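Local coordinates for protein alginate lyase, family PL7 (Zobellia galactanivorans, PDB 4BE3) that acts as an exolytic alginate lyase of family PL7, degrading alginate from the chain ends, probably by beta-elimination, at residues Y37-N42 and W46-T51; P120-Y125 and L273-G278; W152-A157 and S219-K224. All blocks are in the same frame, centred on the assembly; numbering follows the deposited sequence. Where two conformers were deposited one is given.

Overall arrangement
The three contacts sit in one lyase fold of two facing antiparallel sheets, a beta-jelly roll as in other PL7 enzymes. Interaction 1 is a hairpin at the margin of one sheet; its centre lies about 24 Å from that of interaction 2 and about 35 Å from that of interaction 3, which lies on the opposite side of the chain's centre. Interactions 2 and 3 both reach the second sheet, with centres about 15 Å apart, and they join directly: Lys-122 NZ makes a salt bridge of 2.8 Å to Asp-153 OD2. The side chain of Lys-122 is about 8 Å from the bound meso-tartaric acid, whose pocket includes His-111, Tyr-255 and Lys-257, so interaction 2 lies near that site without lining it.

Interaction 1. Residues Y37-N42 and W46-T51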
loop_
_atom_site.group_PDB
_atom_site.type_symbol
_atom_site.label_atom_id
_atom_site.label_comp_id
_atom_site.label_asym_id
_atom_site.label_seq_id
_atom_site.Cartn_x
_atom_site.Cartn_y
_atom_site.Cartn_z
ATOM N N TYR A 37 -23.815 -1.731 -13.481
ATOM C CA TYR A 37 -25.160 -1.836 -12.820
ATOM C C TYR A 37 -25.268 -3.217 -12.240
ATOM O O TYR A 37 -24.406 -4.039 -12.402
ATOM C CB TYR A 37 -26.356 -1.619 -13.742
ATOM C CG TYR A 37 -26.319 -2.473 -15.014
ATOM C CD1 TYR A 37 -25.639 -1.976 -16.155
ATOM C CD2 TYR A 37 -26.936 -3.720 -15.075
ATOM C CE1 TYR A 37 -25.626 -2.747 -17.349
ATOM C CE2 TYR A 37 -26.942 -4.465 -16.258
ATOM C CZ TYR A 37 -26.284 -3.977 -17.362
ATOM O OH TYR A 37 -26.280 -4.777 -18.537
ATOM N N VAL A 38 -26.333 -3.470 -11.513
ATOM C CA VAL A 38 -26.496 -4.769 -10.810
ATOM C C VAL A 38 -27.533 -5.559 -11.587
ATOM O O VAL A 38 -28.536 -4.970 -12.063
ATOM C CB VAL A 38 -27.036 -4.603 -9.343
ATOM C CG1 VAL A 38 -27.353 -5.992 -8.795
ATOM C CG2 VAL A 38 -25.906 -3.909 -8.516
ATOM N N GLU A 39 -27.369 -6.869 -11.716
ATOM C CA GLU A 39 -28.383 -7.727 -12.351
ATOM C C GLU A 39 -28.610 -8.845 -11.391
ATOM O O GLU A 39 -27.673 -9.350 -10.772
ATOM C CB GLU A 39 -27.925 -8.346 -13.750
ATOM C CG GLU A 39 -29.197 -8.886 -14.398
ATOM C CD GLU A 39 -29.184 -8.877 -15.884
ATOM O OE1 GLU A 39 -28.656 -7.917 -16.583
ATOM O OE2 GLU A 39 -29.740 -9.886 -16.367
ATOM N N HIS A 40 -29.901 -9.187 -11.221
ATOM C CA HIS A 40 -30.317 -10.241 -10.293
ATOM C C HIS A 40 -30.633 -11.510 -11.078
ATOM O O HIS A 40 -31.319 -11.446 -12.095
ATOM C CB HIS A 40 -31.591 -9.787 -9.420
ATOM C CG HIS A 40 -31.942 -10.849 -8.377
ATOM N ND1 HIS A 40 -31.117 -11.119 -7.275
ATOM C CD2 HIS A 40 -32.969 -11.822 -8.346
ATOM C CE1 HIS A 40 -31.617 -12.161 -6.566
ATOM N NE2 HIS A 40 -32.757 -12.594 -7.215
ATOM N N GLU A 41 -30.149 -12.670 -10.655
ATOM C CA GLU A 41 -30.424 -13.910 -11.376
ATOM C C GLU A 41 -30.558 -15.139 -10.484
ATOM O O GLU A 41 -29.583 -15.482 -9.782
ATOM C CB GLU A 41 -29.279 -14.197 -12.295
ATOM C CG GLU A 41 -29.589 -15.249 -13.336
ATOM C CD GLU A 41 -28.281 -15.669 -13.997
ATOM O OE1 GLU A 41 -27.313 -15.921 -13.237
ATOM O OE2 GLU A 41 -28.261 -15.657 -15.231
ATOM N N ASN A 42 -31.750 -15.805 -10.500
ATOM C CA ASN A 42 -32.146 -16.794 -9.401
ATOM C C ASN A 42 -31.765 -16.262 -8.018
ATOM O O ASN A 42 -32.336 -15.279 -7.606
ATOM C CB ASN A 42 -31.569 -18.211 -9.626
ATOM C CG ASN A 42 -31.497 -18.567 -11.114
ATOM O OD1 ASN A 42 -32.506 -18.488 -11.808
ATOM N ND2 ASN A 42 -30.298 -18.909 -11.621
ATOM N N TRP A 46 -25.334 -9.688 -9.230
ATOM C CA TRP A 46 -24.019 -9.608 -9.908
ATOM C C TRP A 46 -23.801 -8.165 -10.274
ATOM O O TRP A 46 -24.747 -7.468 -10.618
ATOM C CB TRP A 46 -24.098 -10.457 -11.280
ATOM C CG TRP A 46 -24.314 -11.908 -11.074
ATOM C CD1 TRP A 46 -25.533 -12.590 -10.915
ATOM C CD2 TRP A 46 -23.281 -12.954 -11.036
ATOM N NE1 TRP A 46 -25.301 -13.945 -10.665
ATOM C CE2 TRP A 46 -23.986 -14.230 -10.763
ATOM C CE3 TRP A 46 -21.897 -12.959 -11.220
ATOM C CZ2 TRP A 46 -23.302 -15.449 -10.633
ATOM C CZ3 TRP A 46 -21.204 -14.191 -11.100
ATOM C CH2 TRP A 46 -21.902 -15.403 -10.842
ATOM N N VAL A 47 -22.545 -7.729 -10.263
ATOM C CA VAL A 47 -22.210 -6.460 -10.715
ATOM C C VAL A 47 -21.857 -6.637 -12.220
ATOM O O VAL A 47 -20.951 -7.494 -12.508
ATOM C CB VAL A 47 -20.945 -5.974 -10.002
ATOM C CG1 VAL A 47 -20.547 -4.648 -10.590
ATOM C CG2 VAL A 47 -21.219 -5.895 -8.444
ATOM N N VAL A 48 -22.539 -5.887 -13.080
ATOM C CA VAL A 48 -22.342 -6.062 -14.504
ATOM C C VAL A 48 -21.427 -4.996 -14.964
ATOM O O VAL A 48 -21.680 -3.822 -14.671
ATOM C CB VAL A 48 -23.678 -5.954 -15.255
ATOM C CG1 VAL A 48 -23.526 -6.025 -16.807
ATOM C CG2 VAL A 48 -24.661 -7.050 -14.854
ATOM N N PHE A 49 -20.425 -5.325 -15.834
ATOM C CA PHE A 49 -19.705 -4.331 -16.496
ATOM C C PHE A 49 -19.955 -4.600 -18.005
ATOM O O PHE A 49 -19.703 -5.789 -18.473
ATOM C CB PHE A 49 -18.188 -4.564 -16.289
ATOM C CG PHE A 49 -17.778 -4.355 -14.815
ATOM C CD1 PHE A 49 -17.960 -5.381 -13.892
ATOM C CD2 PHE A 49 -17.222 -3.114 -14.422
ATOM C CE1 PHE A 49 -17.655 -5.175 -12.491
ATOM C CE2 PHE A 49 -16.858 -2.908 -13.073
ATOM C CZ PHE A 49 -17.050 -3.955 -12.140
ATOM N N LYS A 50 -20.436 -3.588 -18.713
ATOM C CA LYS A 50 -20.803 -3.828 -20.111
ATOM C C LYS A 50 -20.160 -2.689 -20.878
ATOM O O LYS A 50 -20.116 -1.517 -20.395
ATOM C CB LYS A 50 -22.282 -3.832 -20.196
ATOM C CG LYS A 50 -22.786 -4.166 -21.673
ATOM C CD LYS A 50 -24.325 -4.042 -21.711
ATOM C CE LYS A 50 -24.757 -4.546 -23.104
ATOM N NZ LYS A 50 -26.249 -4.666 -23.165
ATOM N N THR A 51 -19.567 -3.006 -22.030
ATOM C CA THR A 51 -18.928 -1.935 -22.794
ATOM C C THR A 51 -18.967 -2.273 -24.309
ATOM O O THR A 51 -18.768 -3.429 -24.679
ATOM C CB THR A 51 -17.456 -1.765 -22.325
ATOM O OG1 THR A 51 -16.792 -0.754 -23.074
ATOM C CG2 THR A 51 -16.602 -3.096 -22.541
HETATM O O HOH W 1 -27.077 -16.061 -10.717
#
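Tyr-37 pairs with Val-48, and Glu-39 with Trp-46, as the two hydrogen-bonded antiparallel pairs of a beta hairpin. Four backbone bonds define it. Val-48 N reaches Tyr-37 O at 2.7 Å with an N-H...O angle of 171°, whereas the return bond from Tyr-37 N to Val-48 O is longer, 3.2 Å. Nearer the turn, Glu-39 N binds Trp-46 O at 2.9 Å and Trp-46 N binds Glu-39 O at 2.8 Å. Between these pairs Val-38 CA makes a CA-H...O contact of 3.2 Å with Trp-46 O.

The apolar component is a CH-pi contact. With chi1 at 51°, Tyr-37 CG stands between its own backbone N and carbonyl carbon, which lays the ring across Val-48; Val-48 CB sits over one face, 3.9 Å from the Tyr-37 ring centroid. Val-48 CG1 lies against CZ and OH of Tyr-37, and CG2 touches Tyr-37 CE2 and Glu-39 CB. A serine in place of Tyr-37 would probably leave the isopropyl group of Val-48 uncovered on that side.

The polar component runs through one water, which accepts from Trp-46 NE1 at 2.8 Å and donates to both O and OE1 of Glu-41. Thus water links the indole N-H to the carboxylate, while Lys-87 forms a salt bridge with that carboxylate and a cation-pi contact with the indole ring; at the Tyr-37 end the contact is valine hydrocarbon over one ring face.

Interaction 2. Residues P120-Y125 and L273-G278; sequences PIKIFY and LVWSTG
Phe-124 and Trp-275 meet rim to rim where a loop tryptophan, from residues 273-278, packs on the sheet containing strand 121-126. Phe-124 CZ is 4.0 Å from Trp-275 CH2 and equally close to CZ3, so one ring corner abuts one bond of the indole; the two side chains cross at about a right angle, and each ring receives the other near its own plane. This is the closer part of the contact, and each ring has a further neighbour: Phe-124 stacks on Phe-137 of the adjoining strand, and Val-274 CG1 lies 3.4 Å above the indole plane of Trp-275, toward the rim.

The second approach is looser. Lys-122 CE comes no nearer to Trp-275 CH2 than 4.2 Å and arrives obliquely. Its ammonium group is engaged elsewhere, in salt bridges to Asp-153 and Glu-119. The two backbones stay far apart, with 13.2 Å between Phe-124 CA and Trp-275 CA, and only 91 Å² is buried in all; Trp-275 remains partly exposed. At chi1 -63° its CG lies anti to the carbonyl carbon, and the long indole spans the gap.

With van der Waals contact as the sole link between these segments, the chemistry implies a weakly directional join, whose orientation probably depends on the neighbours that hold each ring.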
loop_
_atom_site.group_PDB
_atom_site.type_symbol
_atom_site.label_atom_id
_atom_site.label_comp_id
_atom_site.label_asym_id
_atom_site.label_seq_id
_atom_site.Cartn_x
_atom_site.Cartn_y
_atom_site.Cartn_z
ATOM N N PRO A 120 1.973 -5.647 -15.884
ATOM C CA PRO A 120 2.518 -6.885 -15.466
ATOM C C PRO A 120 1.506 -8.084 -15.703
ATOM O O PRO A 120 1.983 -9.252 -15.845
ATOM C CB PRO A 120 2.722 -6.670 -13.898
ATOM C CG PRO A 120 3.043 -5.196 -13.912
ATOM C CD PRO A 120 2.060 -4.561 -14.887
ATOM N N ILE A 121 0.202 -7.799 -15.647
ATOM C CA ILE A 121 -0.733 -8.938 -16.012
ATOM C C ILE A 121 -2.004 -8.411 -16.518
ATOM O O ILE A 121 -2.563 -7.394 -16.051
ATOM C CB ILE A 121 -1.027 -9.886 -14.810
ATOM C CG1 ILE A 121 -2.038 -10.946 -15.258
ATOM C CG2 ILE A 121 -1.606 -9.139 -13.561
ATOM C CD1 ILE A 121 -2.218 -12.114 -14.269
ATOM N N LYS A 122 -2.545 -9.133 -17.580
ATOM C CA LYS A 122 -3.896 -8.843 -18.016
ATOM C C LYS A 122 -4.504 -10.298 -18.150
ATOM O O LYS A 122 -3.832 -11.194 -18.753
ATOM C CB LYS A 122 -3.961 -8.229 -19.429
ATOM C CG LYS A 122 -3.552 -6.740 -19.315
ATOM C CD LYS A 122 -3.829 -6.020 -20.701
ATOM C CE LYS A 122 -2.883 -6.565 -21.805
ATOM N NZ LYS A 122 -1.383 -6.470 -21.639
ATOM N N ILE A 123 -5.627 -10.518 -17.522
ATOM C CA ILE A 123 -6.310 -11.870 -17.633
ATOM C C ILE A 123 -7.408 -11.635 -18.680
ATOM O O ILE A 123 -8.296 -10.767 -18.566
ATOM C CB ILE A 123 -6.929 -12.260 -16.287
ATOM C CG1 ILE A 123 -5.773 -12.371 -15.239
ATOM C CG2 ILE A 123 -7.735 -13.527 -16.410
ATOM C CD1 ILE A 123 -6.425 -12.573 -13.776
ATOM N N PHE A 124 -7.405 -12.576 -19.674
ATOM C CA PHE A 124 -8.377 -12.481 -20.794
ATOM C C PHE A 124 -9.347 -13.653 -20.762
ATOM O O PHE A 124 -8.959 -14.775 -20.371
ATOM C CB PHE A 124 -7.568 -12.711 -22.102
ATOM C CG PHE A 124 -6.691 -11.566 -22.526
ATOM C CD1 PHE A 124 -5.453 -11.260 -21.878
ATOM C CD2 PHE A 124 -7.100 -10.829 -23.703
ATOM C CE1 PHE A 124 -4.627 -10.225 -22.342
ATOM C CE2 PHE A 124 -6.207 -9.847 -24.170
ATOM C CZ PHE A 124 -5.046 -9.514 -23.519
ATOM N N TYR A 125 -10.517 -13.405 -21.362
ATOM C CA TYR A 125 -11.433 -14.517 -21.726
ATOM C C TYR A 125 -11.630 -14.214 -23.246
ATOM O O TYR A 125 -11.955 -13.089 -23.627
ATOM C CB TYR A 125 -12.764 -14.395 -20.949
ATOM C CG TYR A 125 -13.787 -15.371 -21.538
ATOM C CD1 TYR A 125 -14.572 -15.045 -22.662
ATOM C CD2 TYR A 125 -13.912 -16.638 -20.970
ATOM C CE1 TYR A 125 -15.477 -15.973 -23.149
ATOM C CE2 TYR A 125 -14.873 -17.576 -21.408
ATOM C CZ TYR A 125 -15.585 -17.213 -22.537
ATOM O OH TYR A 125 -16.462 -18.181 -23.065
ATOM N N LEU A 273 -1.637 -6.174 -36.675
ATOM C CA LEU A 273 -2.212 -7.549 -36.745
ATOM C C LEU A 273 -2.388 -8.283 -35.432
ATOM O O LEU A 273 -2.971 -9.306 -35.417
ATOM C CB LEU A 273 -1.421 -8.500 -37.725
ATOM C CG LEU A 273 -2.328 -9.630 -38.247
ATOM C CD1 LEU A 273 -3.376 -9.088 -39.184
ATOM C CD2 LEU A 273 -1.554 -10.710 -39.039
ATOM N N VAL A 274 -1.863 -7.803 -34.288
ATOM C CA VAL A 274 -2.049 -8.481 -33.012
ATOM C C VAL A 274 -3.190 -7.880 -32.200
ATOM O O VAL A 274 -3.979 -8.610 -31.556
ATOM C CB VAL A 274 -0.788 -8.395 -32.150
ATOM C CG1 VAL A 274 -0.954 -9.032 -30.710
ATOM C CG2 VAL A 274 0.336 -9.112 -32.920
ATOM N N TRP A 275 -3.360 -6.545 -32.324
ATOM C CA TRP A 275 -4.350 -5.842 -31.433
ATOM C C TRP A 275 -5.449 -5.068 -32.167
ATOM O O TRP A 275 -6.369 -4.652 -31.480
ATOM C CB TRP A 275 -3.564 -4.758 -30.582
ATOM C CG TRP A 275 -2.557 -5.407 -29.698
ATOM C CD1 TRP A 275 -1.177 -5.520 -29.873
ATOM C CD2 TRP A 275 -2.829 -6.060 -28.393
ATOM N NE1 TRP A 275 -0.611 -6.174 -28.789
ATOM C CE2 TRP A 275 -1.556 -6.553 -27.914
ATOM C CE3 TRP A 275 -3.996 -6.329 -27.672
ATOM C CZ2 TRP A 275 -1.451 -7.250 -26.674
ATOM C CZ3 TRP A 275 -3.896 -6.999 -26.407
ATOM C CH2 TRP A 275 -2.666 -7.438 -25.923
ATOM N N SER A 276 -5.339 -4.810 -33.502
ATOM C CA SER A 276 -6.412 -4.047 -34.202
ATOM C C SER A 276 -7.305 -5.075 -34.875
ATOM O O SER A 276 -6.878 -5.727 -35.785
ATOM C CB SER A 276 -5.790 -3.057 -35.273
ATOM O OG SER A 276 -5.024 -2.114 -34.431
ATOM N N THR A 277 -8.527 -5.211 -34.334
ATOM C CA THR A 277 -9.316 -6.387 -34.637
ATOM C C THR A 277 -10.363 -6.217 -35.760
ATOM O O THR A 277 -10.961 -7.191 -36.163
ATOM C CB THR A 277 -10.054 -6.803 -33.370
ATOM O OG1 THR A 277 -10.709 -5.637 -32.786
ATOM C CG2 THR A 277 -9.013 -7.209 -32.302
ATOM N N GLY A 278 -10.588 -4.983 -36.208
ATOM C CA GLY A 278 -11.439 -4.786 -37.426
ATOM C C GLY A 278 -12.857 -5.317 -37.224
ATOM O O GLY A 278 -13.435 -5.835 -38.157
#

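Interaction 3. Residues W152-A157 and S219-K224; sequences WDYSTA and SNFTKK
A T-shaped aromatic pair, Trp-152 against Phe-221, joins the start of strand 153-157 to the loop between strand 210-215 and helix 229-234. The six-membered ring of Trp-152 presents its edge to the face of Phe-221, with centroids 5.0 Å apart and planes at 70°. The touching atom is Trp-152 CH2, which lies 3.5 Å from Phe-221 CG, off the ring centre toward the CB end. Asn-220 CB lies over the opposite face of the Phe-221 ring, 3.9 Å above its plane.

In Trp-152 a chi1 of 36° swings the indole so that CH2 reaches Phe-221, and NE1 is hydrogen-bonded to Gly-242 O, which probably limits the rotation of the ring system. Two residues along the strand, Tyr-154 makes a slacker, oblique contact, its CD2 4.4 Å from Phe-221 CZ. Ile-231 of helix 229-234 packs against both Trp-152 and Tyr-154.

On the loop side Ser-219 forms an ST turn: its OG accepts from Phe-221 N at 2.8 Å with an N-H...O angle of 161°. Ser-219 OG is also hydrogen-bonded to Glu-244, and the backbone of Phe-221 bonds to the same residue. The whole is a T-shaped aromatic pair, with Tyr-154 alongside, that fastens a peripheral loop, shaped by the ST turn, to one sheet of the beta-jelly roll.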
loop_
_atom_site.group_PDB
_atom_site.type_symbol
_atom_site.label_atom_id
_atom_site.label_comp_id
_atom_site.label_asym_id
_atom_site.label_seq_id
_atom_site.Cartn_x
_atom_site.Cartn_y
_atom_site.Cartn_z
ATOM N N TRP A 152 6.097 -6.201 -25.926
ATOM C CA TRP A 152 5.193 -7.283 -26.362
ATOM C C TRP A 152 4.671 -7.913 -25.071
ATOM O O TRP A 152 5.260 -7.691 -23.999
ATOM C CB TRP A 152 6.039 -8.338 -27.172
ATOM C CG TRP A 152 7.473 -8.623 -26.720
ATOM C CD1 TRP A 152 8.623 -8.082 -27.215
ATOM C CD2 TRP A 152 7.902 -9.535 -25.639
ATOM N NE1 TRP A 152 9.707 -8.626 -26.540
ATOM C CE2 TRP A 152 9.291 -9.506 -25.602
ATOM C CE3 TRP A 152 7.179 -10.397 -24.743
ATOM C CZ2 TRP A 152 10.047 -10.302 -24.737
ATOM C CZ3 TRP A 152 7.925 -11.214 -23.866
ATOM C CH2 TRP A 152 9.333 -11.143 -23.852
ATOM N N ASP A 153 3.662 -8.737 -25.275
ATOM C CA ASP A 153 3.003 -9.529 -24.227
ATOM C C ASP A 153 3.395 -10.981 -24.476
ATOM O O ASP A 153 3.446 -11.433 -25.638
ATOM C CB ASP A 153 1.504 -9.485 -24.396
ATOM C CG ASP A 153 0.830 -8.243 -23.836
ATOM O OD1 ASP A 153 1.426 -7.131 -23.774
ATOM O OD2 ASP A 153 -0.369 -8.366 -23.496
ATOM N N TYR A 154 3.597 -11.738 -23.423
ATOM C CA TYR A 154 3.812 -13.165 -23.506
ATOM C C TYR A 154 2.610 -13.820 -22.874
ATOM O O TYR A 154 2.226 -13.495 -21.750
ATOM C CB TYR A 154 5.012 -13.466 -22.700
ATOM C CG TYR A 154 5.270 -14.961 -22.688
ATOM C CD1 TYR A 154 5.330 -15.709 -23.897
ATOM C CD2 TYR A 154 5.264 -15.673 -21.470
ATOM C CE1 TYR A 154 5.488 -17.142 -23.866
ATOM C CE2 TYR A 154 5.524 -17.045 -21.423
ATOM C CZ TYR A 154 5.634 -17.770 -22.605
ATOM O OH TYR A 154 5.809 -19.094 -22.484
ATOM N N SER A 155 1.884 -14.666 -23.636
ATOM C CA SER A 155 0.590 -15.142 -23.235
ATOM C C SER A 155 0.631 -16.587 -22.735
ATOM O O SER A 155 1.249 -17.477 -23.386
ATOM C CB SER A 155 -0.380 -15.078 -24.514
ATOM O OG SER A 155 -1.669 -15.400 -24.072
ATOM N N THR A 156 -0.036 -16.894 -21.652
ATOM C CA THR A 156 0.036 -18.220 -21.033
ATOM C C THR A 156 -1.354 -18.747 -20.843
ATOM O O THR A 156 -2.221 -18.074 -20.168
ATOM C CB THR A 156 0.696 -18.107 -19.646
ATOM O OG1 THR A 156 2.080 -17.765 -19.834
ATOM C CG2 THR A 156 0.696 -19.472 -18.900
ATOM N N ALA A 157 -1.693 -19.910 -21.388
ATOM C CA ALA A 157 -3.018 -20.449 -21.240
ATOM C C ALA A 157 -3.410 -20.937 -19.854
ATOM O O ALA A 157 -2.499 -21.458 -19.103
ATOM C CB ALA A 157 -3.168 -21.644 -22.188
ATOM N N SER A 219 13.814 -9.849 -14.327
ATOM C CA SER A 219 13.272 -10.218 -15.646
ATOM C C SER A 219 13.878 -11.559 -16.152
ATOM O O SER A 219 15.064 -11.792 -15.980
ATOM C CB SER A 219 13.722 -9.128 -16.610
ATOM O OG SER A 219 13.331 -9.509 -17.917
ATOM N N ASN A 220 13.093 -12.339 -16.882
ATOM C CA ASN A 220 13.526 -13.498 -17.630
ATOM C C ASN A 220 13.876 -13.120 -19.061
ATOM O O ASN A 220 14.214 -14.033 -19.878
ATOM C CB ASN A 220 12.310 -14.506 -17.794
ATOM C CG ASN A 220 11.926 -15.270 -16.494
ATOM O OD1 ASN A 220 12.806 -15.555 -15.643
ATOM N ND2 ASN A 220 10.573 -15.614 -16.324
ATOM N N PHE A 221 13.734 -11.834 -19.417
ATOM C CA PHE A 221 13.732 -11.455 -20.840
ATOM C C PHE A 221 14.755 -10.361 -21.151
ATOM O O PHE A 221 14.393 -9.393 -21.823
ATOM C CB PHE A 221 12.272 -11.019 -21.288
ATOM C CG PHE A 221 11.253 -12.094 -21.059
ATOM C CD1 PHE A 221 11.432 -13.408 -21.595
ATOM C CD2 PHE A 221 10.127 -11.847 -20.308
ATOM C CE1 PHE A 221 10.475 -14.408 -21.404
ATOM C CE2 PHE A 221 9.121 -12.843 -20.130
ATOM C CZ PHE A 221 9.299 -14.115 -20.645
ATOM N N THR A 222 15.993 -10.514 -20.679
ATOM C CA THR A 222 16.917 -9.338 -20.681
ATOM C C THR A 222 17.758 -9.329 -21.970
ATOM O O THR A 222 18.470 -8.364 -22.206
ATOM C CB THR A 222 17.819 -9.328 -19.452
ATOM O OG1 THR A 222 18.594 -10.534 -19.490
ATOM C CG2 THR A 222 16.964 -9.458 -18.154
ATOM N N LYS A 223 17.663 -10.387 -22.804
ATOM C CA LYS A 223 18.304 -10.316 -24.153
ATOM C C LYS A 223 17.564 -10.984 -25.252
ATOM O O LYS A 223 16.605 -11.778 -24.996
ATOM C CB LYS A 223 19.722 -10.836 -24.114
ATOM C CG LYS A 223 19.995 -11.949 -23.156
ATOM C CD LYS A 223 21.140 -11.436 -22.237
ATOM C CE LYS A 223 22.098 -12.557 -21.825
ATOM N NZ LYS A 223 21.298 -13.821 -22.028
ATOM N N LYS A 224 18.001 -10.718 -26.491
ATOM C CA LYS A 224 17.225 -11.199 -27.655
ATOM C C LYS A 224 17.025 -12.703 -27.644
ATOM O O LYS A 224 15.930 -13.179 -27.987
ATOM C CB LYS A 224 17.842 -10.758 -28.965
ATOM C CG LYS A 224 17.769 -9.256 -29.129
ATOM C CD LYS A 224 16.535 -8.842 -29.919
ATOM C CE LYS A 224 16.406 -7.322 -29.874
ATOM N NZ LYS A 224 17.733 -6.732 -30.201
#